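Local coordinates for putative glycosyl hydrolase (Bacteroides thetaiotaomicron VPI-5482, PDB 3K11), which is a putative glycosyl hydrolase of family 88, probably an (alpha/alpha)6-barrel enzyme that cleaves sugar linkages, although its substrate is not established, at residues H259-A271 / H314-A328. Numbering follows the deposited sequence.
With EDO (1,2-ethanediol), chain D; EDO (1,2-ethanediol), chain H.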
loop_
_atom_site.group_PDB
_atom_site.type_symbol
_atom_site.label_atom_id
_atom_site.label_comp_id
_atom_site.label_asym_id
_atom_site.label_seq_id
_atom_site.Cartn_x
_atom_site.Cartn_y
_atom_site.Cartn_z
ATOM N N HIS A 259 -4.566 -7.714 -18.818
ATOM C CA HIS A 259 -3.137 -7.502 -18.867
ATOM C C HIS A 259 -2.607 -7.182 -17.493
ATOM O O HIS A 259 -2.387 -6.032 -17.167
ATOM C CB HIS A 259 -2.798 -6.387 -19.869
ATOM C CG HIS A 259 -3.282 -6.674 -21.258
ATOM N ND1 HIS A 259 -2.744 -7.680 -22.036
ATOM C CD2 HIS A 259 -4.245 -6.081 -22.010
ATOM C CE1 HIS A 259 -3.388 -7.717 -23.190
ATOM N NE2 HIS A 259 -4.299 -6.751 -23.206
ATOM N N PRO A 260 -2.338 -8.217 -16.688
ATOM C CA PRO A 260 -1.847 -8.010 -15.308
ATOM C C PRO A 260 -0.584 -7.174 -15.250
ATOM O O PRO A 260 0.252 -7.231 -16.144
ATOM C CB PRO A 260 -1.552 -9.432 -14.833
ATOM C CG PRO A 260 -2.428 -10.319 -15.656
ATOM C CD PRO A 260 -2.435 -9.662 -17.018
ATOM N N ALA A 261 -0.481 -6.338 -14.218
ATOM C CA ALA A 261 0.613 -5.400 -14.079
ATOM C C ALA A 261 1.551 -5.880 -12.994
ATOM O O ALA A 261 1.140 -6.040 -11.855
ATOM C CB ALA A 261 0.070 -4.020 -13.717
ATOM N N PHE A 262 2.785 -6.164 -13.371
ATOM C CA PHE A 262 3.855 -6.337 -12.440
ATOM C C PHE A 262 4.811 -5.183 -12.742
ATOM O O PHE A 262 5.477 -5.180 -13.767
ATOM C CB PHE A 262 4.486 -7.710 -12.596
ATOM C CG PHE A 262 3.540 -8.824 -12.158
ATOM C CD1 PHE A 262 3.450 -9.165 -10.823
ATOM C CD2 PHE A 262 2.702 -9.413 -13.049
ATOM C CE1 PHE A 262 2.523 -10.071 -10.399
ATOM C CE2 PHE A 262 1.792 -10.373 -12.611
ATOM C CZ PHE A 262 1.718 -10.674 -11.294
ATOM N N CYS A 263 4.817 -4.166 -11.877
ATOM C CA CYS A 263 5.525 -2.894 -12.146
ATOM C C CYS A 263 6.971 -3.023 -11.697
ATOM O O CYS A 263 7.387 -2.444 -10.713
ATOM C CB CYS A 263 4.816 -1.754 -11.420
ATOM S SG CYS A 263 3.083 -1.600 -12.029
ATOM N N TRP A 264 7.698 -3.874 -12.398
ATOM C CA TRP A 264 9.070 -4.200 -12.051
ATOM C C TRP A 264 9.950 -2.962 -12.158
ATOM O O TRP A 264 9.924 -2.240 -13.164
ATOM C CB TRP A 264 9.576 -5.348 -12.938
ATOM C CG TRP A 264 10.966 -5.772 -12.662
ATOM C CD1 TRP A 264 11.519 -5.984 -11.445
ATOM C CD2 TRP A 264 11.995 -6.012 -13.626
ATOM N NE1 TRP A 264 12.815 -6.365 -11.581
ATOM C CE2 TRP A 264 13.149 -6.378 -12.912
ATOM C CE3 TRP A 264 12.028 -6.016 -15.008
ATOM C CZ2 TRP A 264 14.343 -6.723 -13.536
ATOM C CZ3 TRP A 264 13.235 -6.314 -15.635
ATOM C CH2 TRP A 264 14.368 -6.666 -14.886
ATOM N N ALA A 265 10.694 -2.679 -11.101
ATOM C CA ALA A 265 11.482 -1.421 -11.013
ATOM C C ALA A 265 12.512 -1.226 -12.079
ATOM O O ALA A 265 12.547 -0.143 -12.697
ATOM C CB ALA A 265 12.115 -1.256 -9.577
ATOM N N ARG A 266 13.333 -2.234 -12.391
ATOM C CA ARG A 266 14.349 -1.968 -13.402
ATOM C C ARG A 266 13.725 -1.636 -14.752
ATOM O O ARG A 266 14.125 -0.671 -15.365
ATOM C CB ARG A 266 15.353 -3.093 -13.541
ATOM C CG ARG A 266 16.354 -2.775 -14.667
ATOM C CD ARG A 266 17.678 -3.483 -14.572
ATOM N NE ARG A 266 17.566 -4.919 -14.725
ATOM C CZ ARG A 266 18.019 -5.813 -13.853
ATOM N NH1 ARG A 266 18.627 -5.459 -12.731
ATOM N NH2 ARG A 266 17.897 -7.109 -14.153
ATOM N N ALA A 267 12.724 -2.382 -15.192
ATOM C CA ALA A 267 12.115 -2.122 -16.502
ATOM C C ALA A 267 11.386 -0.786 -16.468
ATOM O O ALA A 267 11.338 -0.085 -17.469
ATOM C CB ALA A 267 11.174 -3.279 -16.933
ATOM N N ASN A 268 10.820 -0.398 -15.317
ATOM C CA ASN A 268 10.267 0.941 -15.204
ATOM C C ASN A 268 11.363 1.968 -15.333
ATOM O O ASN A 268 11.185 2.994 -15.995
ATOM C CB ASN A 268 9.476 1.109 -13.899
ATOM C CG ASN A 268 8.003 0.818 -14.114
ATOM O OD1 ASN A 268 7.222 1.757 -14.389
ATOM N ND2 ASN A 268 7.621 -0.486 -14.102
ATOM N N GLY A 269 12.560 1.648 -14.828
ATOM C CA GLY A 269 13.728 2.491 -15.077
ATOM C C GLY A 269 14.045 2.570 -16.561
ATOM O O GLY A 269 14.274 3.649 -17.096
ATOM N N TRP A 270 14.056 1.454 -17.255
ATOM C CA TRP A 270 14.315 1.482 -18.683
ATOM C C TRP A 270 13.325 2.382 -19.440
ATOM O O TRP A 270 13.709 3.074 -20.349
ATOM C CB TRP A 270 14.265 0.079 -19.262
ATOM C CG TRP A 270 15.368 -0.853 -18.837
ATOM C CD1 TRP A 270 15.257 -2.228 -18.662
ATOM C CD2 TRP A 270 16.731 -0.529 -18.546
ATOM N NE1 TRP A 270 16.456 -2.728 -18.281
ATOM C CE2 TRP A 270 17.370 -1.716 -18.192
ATOM C CE3 TRP A 270 17.470 0.651 -18.546
ATOM C CZ2 TRP A 270 18.697 -1.763 -17.836
ATOM C CZ3 TRP A 270 18.809 0.597 -18.188
ATOM C CH2 TRP A 270 19.396 -0.607 -17.821
ATOM N N ALA A 271 12.058 2.402 -19.042
ATOM C CA ALA A 271 11.027 3.222 -19.693
ATOM C C ALA A 271 11.282 4.706 -19.401
ATOM O O ALA A 271 11.094 5.571 -20.263
ATOM C CB ALA A 271 9.628 2.852 -19.169
ATOM N N HIS A 314 11.421 -0.117 -4.564
ATOM C CA HIS A 314 11.106 -1.522 -4.408
ATOM C C HIS A 314 11.074 -2.267 -5.764
ATOM O O HIS A 314 10.571 -1.733 -6.780
ATOM C CB HIS A 314 9.763 -1.681 -3.721
ATOM C CG HIS A 314 9.723 -1.186 -2.314
ATOM N ND1 HIS A 314 10.064 -1.982 -1.234
ATOM C CD2 HIS A 314 9.366 0.021 -1.802
ATOM C CE1 HIS A 314 9.913 -1.275 -0.119
ATOM N NE2 HIS A 314 9.505 -0.057 -0.431
ATOM N N GLN A 315 11.528 -3.528 -5.724
ATOM C CA GLN A 315 11.610 -4.462 -6.883
ATOM C C GLN A 315 10.316 -4.479 -7.696
ATOM O O GLN A 315 10.341 -4.436 -8.916
ATOM C CB GLN A 315 11.933 -5.852 -6.353
ATOM C CG GLN A 315 11.786 -7.006 -7.284
ATOM C CD GLN A 315 12.853 -7.140 -8.284
ATOM O OE1 GLN A 315 13.578 -6.183 -8.595
ATOM N NE2 GLN A 315 12.964 -8.344 -8.843
ATOM N N LEU A 316 9.181 -4.580 -6.997
ATOM C CA LEU A 316 7.862 -4.252 -7.598
ATOM C C LEU A 316 7.510 -2.916 -6.959
ATOM O O LEU A 316 7.350 -2.819 -5.736
ATOM C CB LEU A 316 6.793 -5.295 -7.304
ATOM C CG LEU A 316 6.982 -6.632 -8.075
ATOM C CD1 LEU A 316 5.845 -7.647 -7.763
ATOM C CD2 LEU A 316 7.147 -6.415 -9.601
ATOM N N LEU A 317 7.375 -1.881 -7.784
ATOM C CA LEU A 317 7.391 -0.503 -7.281
ATOM C C LEU A 317 6.303 -0.203 -6.299
ATOM O O LEU A 317 6.515 0.552 -5.301
ATOM C CB LEU A 317 7.313 0.473 -8.416
ATOM C CG LEU A 317 8.548 0.640 -9.304
ATOM C CD1 LEU A 317 8.158 1.409 -10.590
ATOM C CD2 LEU A 317 9.716 1.340 -8.549
ATOM N N ASP A 318 5.137 -0.821 -6.566
ATOM C CA ASP A 318 3.924 -0.580 -5.798
ATOM C C ASP A 318 3.654 -1.659 -4.772
ATOM O O ASP A 318 2.523 -1.781 -4.271
ATOM C CB ASP A 318 2.712 -0.408 -6.728
ATOM C CG ASP A 318 2.484 -1.593 -7.646
ATOM O OD1 ASP A 318 3.422 -2.414 -7.813
ATOM O OD2 ASP A 318 1.363 -1.678 -8.218
ATOM N N CYS A 319 4.702 -2.408 -4.425
ATOM C CA CYS A 319 4.631 -3.481 -3.415
ATOM C C CYS A 319 5.723 -3.184 -2.397
ATOM O O CYS A 319 6.889 -3.529 -2.611
ATOM C CB CYS A 319 4.870 -4.848 -4.066
ATOM S SG CYS A 319 3.559 -5.251 -5.226
ATOM N N ASN A 320 5.352 -2.517 -1.289
ATOM C CA ASN A 320 6.358 -2.046 -0.333
ATOM C C ASN A 320 6.966 -3.152 0.541
ATOM O O ASN A 320 7.833 -2.878 1.365
ATOM C CB ASN A 320 5.878 -0.819 0.462
ATOM C CG ASN A 320 4.957 -1.149 1.588
ATOM O OD1 ASN A 320 4.627 -2.308 1.803
ATOM N ND2 ASN A 320 4.599 -0.127 2.389
ATOM N N ASP A 321 6.518 -4.390 0.325
ATOM C CA ASP A 321 7.063 -5.570 0.970
ATOM C C ASP A 321 8.019 -6.317 0.071
ATOM O O ASP A 321 8.490 -7.410 0.428
ATOM C CB ASP A 321 5.955 -6.485 1.527
ATOM C CG ASP A 321 4.999 -7.018 0.468
ATOM O OD1 ASP A 321 5.019 -6.485 -0.667
ATOM O OD2 ASP A 321 4.209 -7.965 0.795
ATOM N N SER A 322 8.328 -5.764 -1.090
ATOM C CA SER A 322 9.294 -6.376 -1.988
ATOM C C SER A 322 10.664 -5.701 -1.752
ATOM O O SER A 322 10.747 -4.586 -1.257
ATOM C CB SER A 322 8.904 -6.281 -3.459
ATOM O OG SER A 322 8.818 -4.958 -3.946
ATOM N N TYR A 323 11.732 -6.393 -2.098
ATOM C CA TYR A 323 13.049 -5.865 -1.721
ATOM C C TYR A 323 13.434 -4.578 -2.395
ATOM O O TYR A 323 12.995 -4.301 -3.506
ATOM C CB TYR A 323 14.132 -6.925 -1.907
ATOM C CG TYR A 323 14.523 -7.370 -3.272
ATOM C CD1 TYR A 323 15.437 -6.640 -4.016
ATOM C CD2 TYR A 323 14.110 -8.592 -3.783
ATOM C CE1 TYR A 323 15.877 -7.086 -5.222
ATOM C CE2 TYR A 323 14.535 -9.029 -5.033
ATOM C CZ TYR A 323 15.433 -8.285 -5.740
ATOM O OH TYR A 323 15.930 -8.741 -6.947
ATOM N N LEU A 324 14.315 -3.815 -1.729
ATOM C CA LEU A 324 14.846 -2.577 -2.270
ATOM C C LEU A 324 15.951 -2.927 -3.262
ATOM O O LEU A 324 16.918 -3.601 -2.906
ATOM C CB LEU A 324 15.397 -1.708 -1.150
ATOM C CG LEU A 324 14.353 -1.257 -0.102
ATOM C CD1 LEU A 324 14.986 -0.440 1.067
ATOM C CD2 LEU A 324 13.199 -0.475 -0.795
ATOM N N GLU A 325 15.860 -2.400 -4.463
ATOM C CA GLU A 325 16.775 -2.788 -5.567
ATOM C C GLU A 325 17.594 -1.632 -6.101
ATOM O O GLU A 325 17.088 -0.539 -6.379
ATOM C CB GLU A 325 15.924 -3.450 -6.649
ATOM C CG GLU A 325 16.694 -4.351 -7.620
ATOM C CD GLU A 325 17.358 -3.565 -8.743
ATOM O OE1 GLU A 325 16.665 -2.639 -9.255
ATOM O OE2 GLU A 325 18.510 -3.897 -9.152
ATOM N N THR A 326 18.873 -1.896 -6.254
ATOM C CA THR A 326 19.846 -0.848 -6.507
ATOM C C THR A 326 19.854 -0.333 -7.932
ATOM O O THR A 326 19.959 0.883 -8.144
ATOM C CB THR A 326 21.243 -1.370 -6.144
ATOM O OG1 THR A 326 21.267 -1.749 -4.755
ATOM C CG2 THR A 326 22.347 -0.287 -6.436
ATOM N N SER A 327 19.823 -1.238 -8.926
ATOM C CA SER A 327 19.986 -0.767 -10.304
ATOM C C SER A 327 18.843 0.173 -10.726
ATOM O O SER A 327 19.079 1.226 -11.299
ATOM C CB SER A 327 20.152 -1.899 -11.311
ATOM O OG SER A 327 19.026 -2.756 -11.392
ATOM N N ALA A 328 17.617 -0.177 -10.401
ATOM C CA ALA A 328 16.491 0.681 -10.712
ATOM C C ALA A 328 16.622 2.013 -10.019
ATOM O O ALA A 328 16.356 3.065 -10.600
ATOM C CB ALA A 328 15.181 0.025 -10.282
HETATM C C1 EDO D . -6.570 -5.194 -16.902
HETATM O O1 EDO D . -6.202 -5.413 -18.238
HETATM C C2 EDO D . -6.011 -6.323 -16.045
HETATM O O2 EDO D . -5.518 -5.865 -14.789
HETATM C C1 EDO H . -4.175 -2.151 -13.649
HETATM O O1 EDO H . -4.931 -1.699 -14.790
HETATM C C2 EDO H . -3.116 -3.181 -14.027
HETATM O O2 EDO H . -3.528 -4.162 -14.993
HETATM O O HOH W 1 0.271 -3.887 -9.305
HETATM O O HOH W 2 3.648 -4.516 -9.343
HETATM O O HOH W 3 14.345 -3.864 -10.178
#
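Ala-265 N donates to Gln-315 O at 2.8 Å, and Leu-317 N returns a nearly straight bond (170°) to Cys-263 O. This is a single antiparallel bridge, with Trp-264 and Leu-316 as the non-hydrogen-bonded pair. Arg-266 NH1 reaches Ser-327 OG at 3.0 Å, in the guanidinium plane, and also bonds to Cys-375 O. Ser-327 OG in turn donates to the syn lone pair of Glu-325 OE2 (2.6 Å). Arg-266 NH1 and Glu-325 OE2 form a long salt bridge, 3.9 Å, their planar groups 87° apart. Glu-325 N-caps helix 326-342. The chi2 bend (-83°) turns its carboxylate over the helix start. OE1 takes Ala-328 N on its syn side; OE2 takes Ser-327 N from above the plane, and Cys-375 N. Water 3 ties OE1 to Gln-315 OE1, which also takes a weak bond from Trp-264 NE1. Gln-315 NE2 bonds to Tyr-387 O.

The contact joins the starts of helices 265-281 and 326-342, probably both in the family 88 (alpha/alpha)6 barrel.

Ala-265 CB and Ala-328 CB pack tightly, 3.4 Å apart. Leu-317 CD2 meets Ala-265 CB, and CD1 meets Asn-268 CB. Leu-316 CD1 sits at the Phe-262 ring edge. Water 2 links Cys-263 N to Asp-318 OD1; Asp-318 OD2 pairs with Lys-245.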